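Long-range contacts in peptidoglycan D,D-transpeptidase MrdA (Pseudomonas aeruginosa, PDB 7KIS), which probably cross-links the peptidoglycan of the bacterial cell wall as a penicillin-binding D,D-transpeptidase: residues R209-E214 with A415-G420; R254-A259 with V280-S285; A332-G337 with T387-L392; R525-T530 with A595-K600. All coordinates share one frame; numbering follows the deposited sequence.

Contact 1 (R209-E214 with A415-G420)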
# COMPACT_ATOMS: atom_id res chain seq x y z
N ARG A 209 15.67 -6.88 8.93
CA ARG A 209 16.77 -6.62 8.02
C ARG A 209 17.02 -5.13 7.82
O ARG A 209 18.14 -4.65 7.99
CB ARG A 209 16.51 -7.30 6.68
CG ARG A 209 17.74 -7.41 5.81
CD ARG A 209 17.33 -7.44 4.37
NE ARG A 209 18.00 -8.50 3.62
CZ ARG A 209 19.04 -8.30 2.82
NH1 ARG A 209 19.52 -7.07 2.64
NH2 ARG A 209 19.59 -9.32 2.18
N PHE A 210 15.97 -4.39 7.42
CA PHE A 210 16.13 -2.97 7.11
C PHE A 210 16.81 -2.22 8.26
O PHE A 210 17.65 -1.35 8.03
CB PHE A 210 14.76 -2.34 6.81
CG PHE A 210 14.83 -1.03 6.08
CD1 PHE A 210 15.11 0.15 6.77
CD2 PHE A 210 14.61 -0.96 4.72
CE1 PHE A 210 15.18 1.36 6.10
CE2 PHE A 210 14.67 0.24 4.04
CZ PHE A 210 14.96 1.40 4.74
N TYR A 211 16.45 -2.55 9.49
CA TYR A 211 17.04 -1.95 10.68
C TYR A 211 17.94 -2.94 11.42
O TYR A 211 18.03 -2.89 12.65
CB TYR A 211 15.96 -1.41 11.60
CG TYR A 211 15.22 -0.22 11.06
CD1 TYR A 211 15.86 1.00 10.88
CD2 TYR A 211 13.87 -0.30 10.72
CE1 TYR A 211 15.18 2.10 10.38
CE2 TYR A 211 13.19 0.79 10.23
CZ TYR A 211 13.85 1.99 10.06
OH TYR A 211 13.17 3.08 9.57
N GLU A 212 18.60 -3.83 10.68
CA GLU A 212 19.50 -4.79 11.31
C GLU A 212 20.63 -4.08 12.05
O GLU A 212 21.04 -4.50 13.14
CB GLU A 212 20.06 -5.75 10.27
CG GLU A 212 21.21 -6.62 10.76
CD GLU A 212 20.77 -7.60 11.83
OE1 GLU A 212 19.71 -8.24 11.66
OE2 GLU A 212 21.49 -7.74 12.84
N SER A 213 21.16 -3.00 11.46
CA SER A 213 22.20 -2.23 12.12
C SER A 213 21.76 -1.76 13.51
O SER A 213 22.43 -2.02 14.51
CB SER A 213 22.59 -1.03 11.25
OG SER A 213 22.57 -1.37 9.88
N GLU A 214 20.61 -1.08 13.57
CA GLU A 214 20.14 -0.54 14.85
C GLU A 214 19.74 -1.65 15.81
O GLU A 214 20.01 -1.55 17.02
CB GLU A 214 18.97 0.42 14.61
CG GLU A 214 19.34 1.68 13.85
CD GLU A 214 19.50 1.45 12.35
OE1 GLU A 214 19.19 0.34 11.88
OE2 GLU A 214 19.95 2.38 11.65
N ALA A 415 7.49 4.07 0.33
CA ALA A 415 7.66 3.97 1.77
C ALA A 415 9.08 4.35 2.19
O ALA A 415 10.01 4.39 1.38
CB ALA A 415 7.34 2.55 2.25
N LEU A 416 9.23 4.63 3.49
CA LEU A 416 10.52 5.00 4.05
C LEU A 416 11.37 3.79 4.42
O LEU A 416 12.57 3.77 4.14
CB LEU A 416 10.32 5.89 5.28
CG LEU A 416 11.59 6.28 6.05
CD1 LEU A 416 12.57 7.00 5.15
CD2 LEU A 416 11.24 7.13 7.26
N ASP A 417 10.77 2.77 5.03
CA ASP A 417 11.52 1.65 5.61
C ASP A 417 10.85 0.31 5.29
O ASP A 417 10.47 -0.45 6.18
CB ASP A 417 11.66 1.84 7.12
CG ASP A 417 10.36 2.25 7.78
OD1 ASP A 417 9.28 2.00 7.20
OD2 ASP A 417 10.41 2.82 8.89
N MET A 418 10.72 0.00 4.01
CA MET A 418 10.17 -1.27 3.56
C MET A 418 11.19 -1.96 2.66
O MET A 418 11.53 -1.44 1.59
CB MET A 418 8.84 -1.07 2.84
CG MET A 418 7.69 -0.75 3.78
SD MET A 418 6.08 -0.69 2.96
CE MET A 418 5.04 -0.13 4.31
N PHE A 419 11.66 -3.13 3.09
CA PHE A 419 12.73 -3.82 2.38
C PHE A 419 12.20 -4.49 1.12
O PHE A 419 11.23 -5.25 1.17
CB PHE A 419 13.42 -4.86 3.26
CG PHE A 419 14.49 -5.63 2.54
CD1 PHE A 419 15.67 -5.01 2.17
CD2 PHE A 419 14.30 -6.95 2.19
CE1 PHE A 419 16.65 -5.69 1.49
CE2 PHE A 419 15.28 -7.65 1.51
CZ PHE A 419 16.45 -7.02 1.15
N GLY A 420 12.84 -4.21 -0.01
CA GLY A 420 12.51 -4.88 -1.25
C GLY A 420 11.22 -4.41 -1.88
O GLY A 420 10.53 -5.21 -2.52
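Asp417 OD2 is gripped from two sources: the hydroxyl of Tyr211 donates to it across the contact over 2.9 Å from Tyr211 OH, and the backbone N of Ala481 donates to it from the edge strand 481-484. Tyr211 uses the anti lone pair of OD2, the one turned away from OD1, while OD1 is taken up by the backbone N of Leu480. The carboxylate is thus held at both oxygens, which would fix its rotation; its plane stands 78° from the Tyr211 ring, with OD2 lying at the edge of that ring.

Phe210 supplies the apolar half of the junction. Its CG is anti to the backbone N (chi1 -162°), and the ring runs out across the 416-419 backbone, where Asp417 CA sits over one face in a CH-pi contact, 3.7 Å from the ring centroid. The ring tip, near that CA, also approaches the chain, Phe210 CZ lying 3.4 Å from Leu416 O. Phe210 CD1 lies over the centre of the Tyr211 ring.

Arg209 lies over the Phe419 ring. Its CD is above the ring centre, 3.3 Å from the centroid, and the guanidinium continues outward over CZ, its plane 16° from that of the ring. A bend at chi3 sets NE near the ring's CZ, and NE is hydrogen-bonded to Lys204 O.

Such an aromatic and charged seam joins a junction between two short helices of the dimerisation family region to a loop of the transpeptidase region, as fits the two-part architecture of class B penicillin-binding proteins.

Contact 2 (R254-A259 with V280-S285)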
# COMPACT_ATOMS: atom_id res chain seq x y z
N ARG A 254 -4.29 -4.88 16.58
CA ARG A 254 -5.72 -5.05 16.69
C ARG A 254 -6.40 -4.67 15.38
O ARG A 254 -7.53 -5.09 15.13
CB ARG A 254 -6.27 -4.20 17.84
CG ARG A 254 -5.50 -4.35 19.15
CD ARG A 254 -5.11 -2.99 19.73
NE ARG A 254 -6.20 -2.37 20.49
CZ ARG A 254 -6.71 -1.17 20.22
NH1 ARG A 254 -6.23 -0.46 19.21
NH2 ARG A 254 -7.69 -0.69 20.97
N LEU A 255 -5.72 -3.87 14.56
CA LEU A 255 -6.11 -3.61 13.19
C LEU A 255 -5.47 -4.58 12.20
O LEU A 255 -6.08 -4.90 11.18
CB LEU A 255 -5.75 -2.17 12.81
CG LEU A 255 -6.44 -1.57 11.59
CD1 LEU A 255 -7.85 -1.15 11.94
CD2 LEU A 255 -5.64 -0.38 11.06
N GLN A 256 -4.24 -5.04 12.48
CA GLN A 256 -3.63 -6.08 11.65
C GLN A 256 -4.41 -7.39 11.70
O GLN A 256 -4.60 -8.05 10.68
CB GLN A 256 -2.18 -6.31 12.08
CG GLN A 256 -1.35 -7.13 11.11
CD GLN A 256 -0.51 -6.27 10.19
OE1 GLN A 256 -0.81 -5.10 9.96
NE2 GLN A 256 0.57 -6.84 9.67
N GLU A 257 -4.88 -7.78 12.89
CA GLU A 257 -5.67 -9.00 13.00
C GLU A 257 -7.06 -8.81 12.39
O GLU A 257 -7.58 -9.72 11.74
CB GLU A 257 -5.77 -9.44 14.46
CG GLU A 257 -4.76 -10.52 14.83
CD GLU A 257 -5.31 -11.53 15.82
OE1 GLU A 257 -4.80 -11.59 16.96
OE2 GLU A 257 -6.24 -12.27 15.45
N ALA A 258 -7.67 -7.64 12.60
CA ALA A 258 -8.99 -7.39 12.04
C ALA A 258 -8.93 -7.32 10.52
O ALA A 258 -9.91 -7.65 9.85
CB ALA A 258 -9.57 -6.09 12.61
N ALA A 259 -7.79 -6.90 9.96
CA ALA A 259 -7.65 -6.86 8.51
C ALA A 259 -7.52 -8.27 7.95
O ALA A 259 -8.16 -8.61 6.94
CB ALA A 259 -6.44 -6.00 8.13
N VAL A 280 2.14 3.52 9.17
CA VAL A 280 1.56 2.32 8.60
C VAL A 280 0.80 1.58 9.70
O VAL A 280 1.38 0.83 10.48
CB VAL A 280 2.63 1.41 7.96
CG1 VAL A 280 2.01 0.12 7.46
CG2 VAL A 280 3.33 2.14 6.83
N LEU A 281 -0.51 1.83 9.79
CA LEU A 281 -1.32 1.21 10.83
C LEU A 281 -1.54 -0.27 10.59
O LEU A 281 -1.79 -1.01 11.55
CB LEU A 281 -2.66 1.93 10.95
CG LEU A 281 -2.55 3.44 11.18
CD1 LEU A 281 -3.91 4.10 11.08
CD2 LEU A 281 -1.91 3.72 12.53
N ALA A 282 -1.45 -0.73 9.34
CA ALA A 282 -1.62 -2.14 9.04
C ALA A 282 -0.92 -2.47 7.73
O ALA A 282 -0.89 -1.65 6.80
CB ALA A 282 -3.10 -2.52 8.95
N MET A 283 -0.35 -3.67 7.67
CA MET A 283 0.36 -4.15 6.48
C MET A 283 0.11 -5.66 6.38
O MET A 283 0.75 -6.44 7.09
CB MET A 283 1.84 -3.83 6.56
CG MET A 283 2.66 -4.35 5.38
SD MET A 283 4.43 -4.27 5.70
CE MET A 283 5.07 -4.41 4.03
N VAL A 284 -0.82 -6.05 5.52
CA VAL A 284 -1.35 -7.41 5.47
C VAL A 284 -1.02 -8.03 4.12
O VAL A 284 -1.29 -7.42 3.07
CB VAL A 284 -2.87 -7.43 5.72
CG1 VAL A 284 -3.38 -8.86 5.79
CG2 VAL A 284 -3.19 -6.67 7.00
N SER A 285 -0.44 -9.23 4.14
CA SER A 285 -0.26 -10.03 2.94
C SER A 285 -0.63 -11.47 3.25
O SER A 285 -0.05 -12.08 4.16
CB SER A 285 1.18 -9.95 2.43
OG SER A 285 1.32 -10.61 1.18
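Gln256 reaches from helix 254-259 to the backbone of Met283 and meets both its N-H and its carbonyl. The N-H bond is the sound one: Met283 N donates to Gln256 OE1 over 2.7 Å, nearly straight at 168°, with the donor tilted 24° from the plane of the side-chain carbonyl. The return bond, from Gln256 NE2 to Met283 O at 2.6 Å, is weak because it is strongly bent. Ser176 OG stands near both of these atoms as a further weak partner. Gln256 CG is anti to the backbone N, and the chain then turns at chi2 to bring its amide beside the strand.

The partnership has a clear origin in the fold. Strand 280-286 is outermost in the five-stranded antiparallel sheet of the transpeptidase region; Ala282 and Val284 pair with Ala272 and Ile270 of strand 268-273, so the polar groups of Met283 are left facing outward, and the glutamine amide takes the place of a further strand. A classic beta bulge, in which Leu281 and Ala282 both face Ala272, precedes this point.

Apolar contacts flank the amide on both sides in sequence. Leu255 CD2 rests on Leu281 CB at 3.8 Å and on Ala282 CB at 3.9 Å, and one turn later Ala259 CB meets Val284 CG2 at 3.5 Å. Helix and strand run in roughly the same direction, 34° apart, with their axes approaching to 7.3 Å. Trp606 and Val602 of helix 591-607 touch Leu255 and Ala259 respectively.

Contact 3 (A332-G337 with T387-L392); sequences AVALAG and TYFYDL
Val333 meets two residues of helix 387-392. Its CG1, anti to the backbone N (chi1 -179°), lies 3.7 Å from Leu392 CD2 and approaches the edge of the Phe389 ring near its plane, 4.1 Å from CD2. The valine carbonyl is also close by, with Leu392 CD2 beside Val333 O.

Next in sequence, Ala334 brings its CB to the same ring edge, 3.9 Å from Phe389 CE2, so that two methyl groups line one side of the phenylalanine while Tyr388 CD1 lies over the centre of one face. Leu392 CD1 comes down on Ala334 CA at 4.0 Å.

One turn on, Gly337 presents bare backbone: its CA is 3.7 Å from Leu392 CD2. With no side chain there, the leucine fits directly against the helix. The side chains that meet are all apolar.

The axes of segments 332-337 and 387-392 approach to 10.3 Å and lie 40° from parallel. Both helices belong to the helical part of the penicillin-binding fold, near the site where Tyr390 touches the bound inhibitor. Around them, Met405 of helix 398-407 packs on Val333, while Leu377 of helix 377-382 packs on Ala334 and Ala380 of the same helix on Phe389.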
# COMPACT_ATOMS: atom_id res chain seq x y z
N ALA A 332 -6.97 10.37 -9.26
CA ALA A 332 -5.69 11.01 -9.54
C ALA A 332 -5.59 11.46 -10.99
O ALA A 332 -5.01 12.51 -11.29
CB ALA A 332 -4.54 10.07 -9.18
N VAL A 333 -6.15 10.67 -11.91
CA VAL A 333 -6.16 11.07 -13.32
C VAL A 333 -7.02 12.32 -13.50
O VAL A 333 -6.67 13.22 -14.27
CB VAL A 333 -6.65 9.91 -14.20
CG1 VAL A 333 -6.64 10.31 -15.66
CG2 VAL A 333 -5.79 8.68 -13.97
N ALA A 334 -8.15 12.39 -12.79
CA ALA A 334 -8.99 13.58 -12.87
C ALA A 334 -8.25 14.81 -12.38
O ALA A 334 -8.37 15.90 -12.96
CB ALA A 334 -10.27 13.36 -12.06
N LEU A 335 -7.47 14.67 -11.30
CA LEU A 335 -6.67 15.78 -10.81
C LEU A 335 -5.57 16.15 -11.80
O LEU A 335 -5.17 17.32 -11.87
CB LEU A 335 -6.08 15.44 -9.45
CG LEU A 335 -7.02 15.56 -8.25
CD1 LEU A 335 -6.31 15.16 -6.97
CD2 LEU A 335 -7.58 16.97 -8.15
N ALA A 336 -5.07 15.17 -12.55
CA ALA A 336 -4.08 15.47 -13.58
C ALA A 336 -4.69 16.33 -14.69
O ALA A 336 -4.05 17.27 -15.17
CB ALA A 336 -3.51 14.18 -14.16
N GLY A 337 -5.92 16.01 -15.10
CA GLY A 337 -6.57 16.82 -16.12
C GLY A 337 -7.05 18.15 -15.58
O GLY A 337 -6.96 19.18 -16.27
N THR A 387 -15.21 6.50 -20.70
CA THR A 387 -15.10 7.46 -21.80
C THR A 387 -14.66 8.83 -21.30
O THR A 387 -13.91 9.54 -21.98
CB THR A 387 -16.43 7.56 -22.55
OG1 THR A 387 -17.46 7.97 -21.64
CG2 THR A 387 -16.79 6.21 -23.15
N TYR A 388 -15.13 9.23 -20.11
CA TYR A 388 -14.70 10.50 -19.53
C TYR A 388 -13.19 10.55 -19.36
O TYR A 388 -12.55 11.55 -19.67
CB TYR A 388 -15.41 10.73 -18.20
CG TYR A 388 -15.04 12.02 -17.49
CD1 TYR A 388 -13.90 12.11 -16.70
CD2 TYR A 388 -15.86 13.14 -17.58
CE1 TYR A 388 -13.56 13.29 -16.05
CE2 TYR A 388 -15.53 14.32 -16.93
CZ TYR A 388 -14.39 14.38 -16.16
OH TYR A 388 -14.06 15.55 -15.51
N PHE A 389 -12.60 9.46 -18.85
CA PHE A 389 -11.16 9.41 -18.66
C PHE A 389 -10.42 9.00 -19.92
O PHE A 389 -9.23 9.32 -20.05
CB PHE A 389 -10.83 8.48 -17.49
CG PHE A 389 -11.41 8.93 -16.18
CD1 PHE A 389 -12.67 8.53 -15.79
CD2 PHE A 389 -10.69 9.77 -15.34
CE1 PHE A 389 -13.21 8.95 -14.59
CE2 PHE A 389 -11.22 10.19 -14.14
CZ PHE A 389 -12.49 9.78 -13.77
N TYR A 390 -11.09 8.30 -20.84
CA TYR A 390 -10.56 8.19 -22.20
C TYR A 390 -10.36 9.57 -22.81
O TYR A 390 -9.31 9.88 -23.37
CB TYR A 390 -11.51 7.36 -23.07
CG TYR A 390 -11.51 5.87 -22.81
CD1 TYR A 390 -10.38 5.23 -22.33
CD2 TYR A 390 -12.64 5.11 -23.06
CE1 TYR A 390 -10.38 3.86 -22.10
CE2 TYR A 390 -12.66 3.75 -22.83
CZ TYR A 390 -11.52 3.13 -22.35
OH TYR A 390 -11.54 1.77 -22.13
N ASP A 391 -11.39 10.42 -22.70
CA ASP A 391 -11.32 11.77 -23.24
C ASP A 391 -10.33 12.64 -22.46
O ASP A 391 -9.62 13.45 -23.05
CB ASP A 391 -12.71 12.40 -23.24
CG ASP A 391 -12.72 13.82 -23.76
OD1 ASP A 391 -12.69 14.00 -24.99
OD2 ASP A 391 -12.76 14.75 -22.93
N LEU A 392 -10.29 12.48 -21.14
CA LEU A 392 -9.38 13.28 -20.33
C LEU A 392 -7.92 12.94 -20.64
O LEU A 392 -7.09 13.84 -20.82
CB LEU A 392 -9.67 13.07 -18.84
CG LEU A 392 -9.01 14.02 -17.84
CD1 LEU A 392 -9.94 14.28 -16.67
CD2 LEU A 392 -7.68 13.47 -17.35

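Contact 4 (R525-T530 with A595-K600); sequences RKVGAT and AAPVVK
Val527 forms the apolar half of the contact, with its two methyl groups divided between two turns of helix 595-600. CG2 meets Ala596 CB at 3.6 Å and lies near the ring of Pro597, 4.5 Å from its CD. CG1, anti to the backbone N, lies against the aliphatic part of Lys600, with Lys600 CB at 3.9 Å; the two side chains pass alongside each other, pointing opposite ways. Pro597 has no N-H to offer to the preceding turn, and the helix is kinked there.

The polar half lies at the far end of the lysine. Lys600 CG is anti to the backbone N, and the chain bends at chi2 (-97°) before running out straight to place NZ at the carbonyl of Thr530. The hydrogen bond from Lys600 NZ to Thr530 O is modelled very short, so its length is doubtful. The ammonium also forms a salt bridge with Asp604. Within 525-530, Val527 O receives two donors from the same face of its plane: Thr530 OG1 at 2.9 Å, 36° out of that plane, and Thr530 N at 3.3 Å. Both bonds tie Thr530 back to Val527.

Helix 591-607 is thus shared between two surroundings: Val527 and Thr530 lie against one part of it, while Ala595, Val598 and Val599 rest on Phe568 of strand 566-572 and on Val581 and Val583 of strand 579-585 in the transpeptidase sheet.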
# COMPACT_ATOMS: atom_id res chain seq x y z
N ARG A 525 -22.74 1.82 -3.44
CA ARG A 525 -23.77 2.47 -2.64
C ARG A 525 -24.28 1.56 -1.53
O ARG A 525 -24.72 2.04 -0.48
CB ARG A 525 -24.93 2.90 -3.53
CG ARG A 525 -25.47 1.78 -4.41
CD ARG A 525 -26.73 2.19 -5.17
NE ARG A 525 -27.11 1.18 -6.15
CZ ARG A 525 -26.61 1.11 -7.38
NH1 ARG A 525 -25.71 1.99 -7.78
NH2 ARG A 525 -27.01 0.15 -8.21
N LYS A 526 -24.23 0.24 -1.74
CA LYS A 526 -24.65 -0.70 -0.71
C LYS A 526 -23.72 -0.68 0.49
O LYS A 526 -24.14 -0.98 1.61
CB LYS A 526 -24.75 -2.11 -1.31
CG LYS A 526 -25.41 -2.12 -2.68
CD LYS A 526 -26.20 -3.40 -2.93
CE LYS A 526 -26.34 -3.67 -4.42
NZ LYS A 526 -26.58 -5.11 -4.71
N VAL A 527 -22.45 -0.32 0.28
CA VAL A 527 -21.50 -0.25 1.38
C VAL A 527 -21.82 0.93 2.28
O VAL A 527 -21.69 0.85 3.51
CB VAL A 527 -20.06 -0.18 0.84
CG1 VAL A 527 -19.05 -0.23 1.98
CG2 VAL A 527 -19.82 -1.30 -0.15
N GLY A 528 -22.25 2.05 1.70
CA GLY A 528 -22.54 3.24 2.47
C GLY A 528 -23.79 3.14 3.31
O GLY A 528 -23.92 3.86 4.31
N ALA A 529 -24.73 2.27 2.93
CA ALA A 529 -25.94 2.07 3.72
C ALA A 529 -25.64 1.47 5.08
O ALA A 529 -26.45 1.62 6.01
CB ALA A 529 -26.92 1.18 2.96
N THR A 530 -24.50 0.80 5.23
CA THR A 530 -24.12 0.15 6.48
C THR A 530 -23.04 0.92 7.23
O THR A 530 -22.37 0.34 8.09
CB THR A 530 -23.64 -1.28 6.21
OG1 THR A 530 -22.60 -1.25 5.22
CG2 THR A 530 -24.78 -2.14 5.71
N ALA A 595 -14.26 -6.21 -2.53
CA ALA A 595 -13.16 -5.37 -2.06
C ALA A 595 -13.67 -4.18 -1.25
O ALA A 595 -12.98 -3.71 -0.34
CB ALA A 595 -12.33 -4.88 -3.24
N ALA A 596 -14.87 -3.68 -1.56
CA ALA A 596 -15.40 -2.55 -0.80
C ALA A 596 -15.79 -2.94 0.62
O ALA A 596 -15.42 -2.20 1.56
CB ALA A 596 -16.58 -1.93 -1.56
N PRO A 597 -16.51 -4.04 0.87
CA PRO A 597 -16.81 -4.40 2.27
C PRO A 597 -15.59 -4.70 3.11
O PRO A 597 -15.66 -4.57 4.34
CB PRO A 597 -17.71 -5.64 2.13
CG PRO A 597 -18.28 -5.54 0.77
CD PRO A 597 -17.20 -4.93 -0.07
N VAL A 598 -14.46 -5.09 2.50
CA VAL A 598 -13.26 -5.36 3.29
C VAL A 598 -12.67 -4.06 3.82
O VAL A 598 -12.24 -3.99 4.98
CB VAL A 598 -12.24 -6.16 2.45
CG1 VAL A 598 -10.96 -6.36 3.24
CG2 VAL A 598 -12.83 -7.50 2.05
N VAL A 599 -12.63 -3.02 2.99
CA VAL A 599 -12.18 -1.71 3.46
C VAL A 599 -13.03 -1.25 4.63
O VAL A 599 -12.51 -0.78 5.65
CB VAL A 599 -12.22 -0.68 2.31
CG1 VAL A 599 -11.62 0.64 2.77
CG2 VAL A 599 -11.48 -1.21 1.11
N LYS A 600 -14.34 -1.40 4.50
CA LYS A 600 -15.24 -0.90 5.53
C LYS A 600 -15.09 -1.67 6.84
O LYS A 600 -15.29 -1.09 7.91
CB LYS A 600 -16.68 -0.97 5.03
CG LYS A 600 -17.64 -0.03 5.73
CD LYS A 600 -18.38 -0.76 6.83
CE LYS A 600 -19.34 0.18 7.54
NZ LYS A 600 -20.10 -0.52 8.61

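Overall arrangement
Contacts 2 and 3 are buried, contacts 1 and 4 only partly so. Contact 3 joins two helices through apolar side chains; contact 2, buried as well, must also satisfy the polar edge of a sheet. Of the partly buried pair, contact 1 holds a buried carboxylate together with a more exposed arginine on a ring, contact 4 a partly exposed lysine. Helix 591-607 belongs to contact 4 and also covers the helix of contact 2, whose centre is about 18 Å from that of contact 4. Contacts 1 and 2 touch directly, Met418 CE lying 3.8 Å from Val280 CG2, so the two adjoin through Met418. Contact 3 lies across the chain's centre from contact 1.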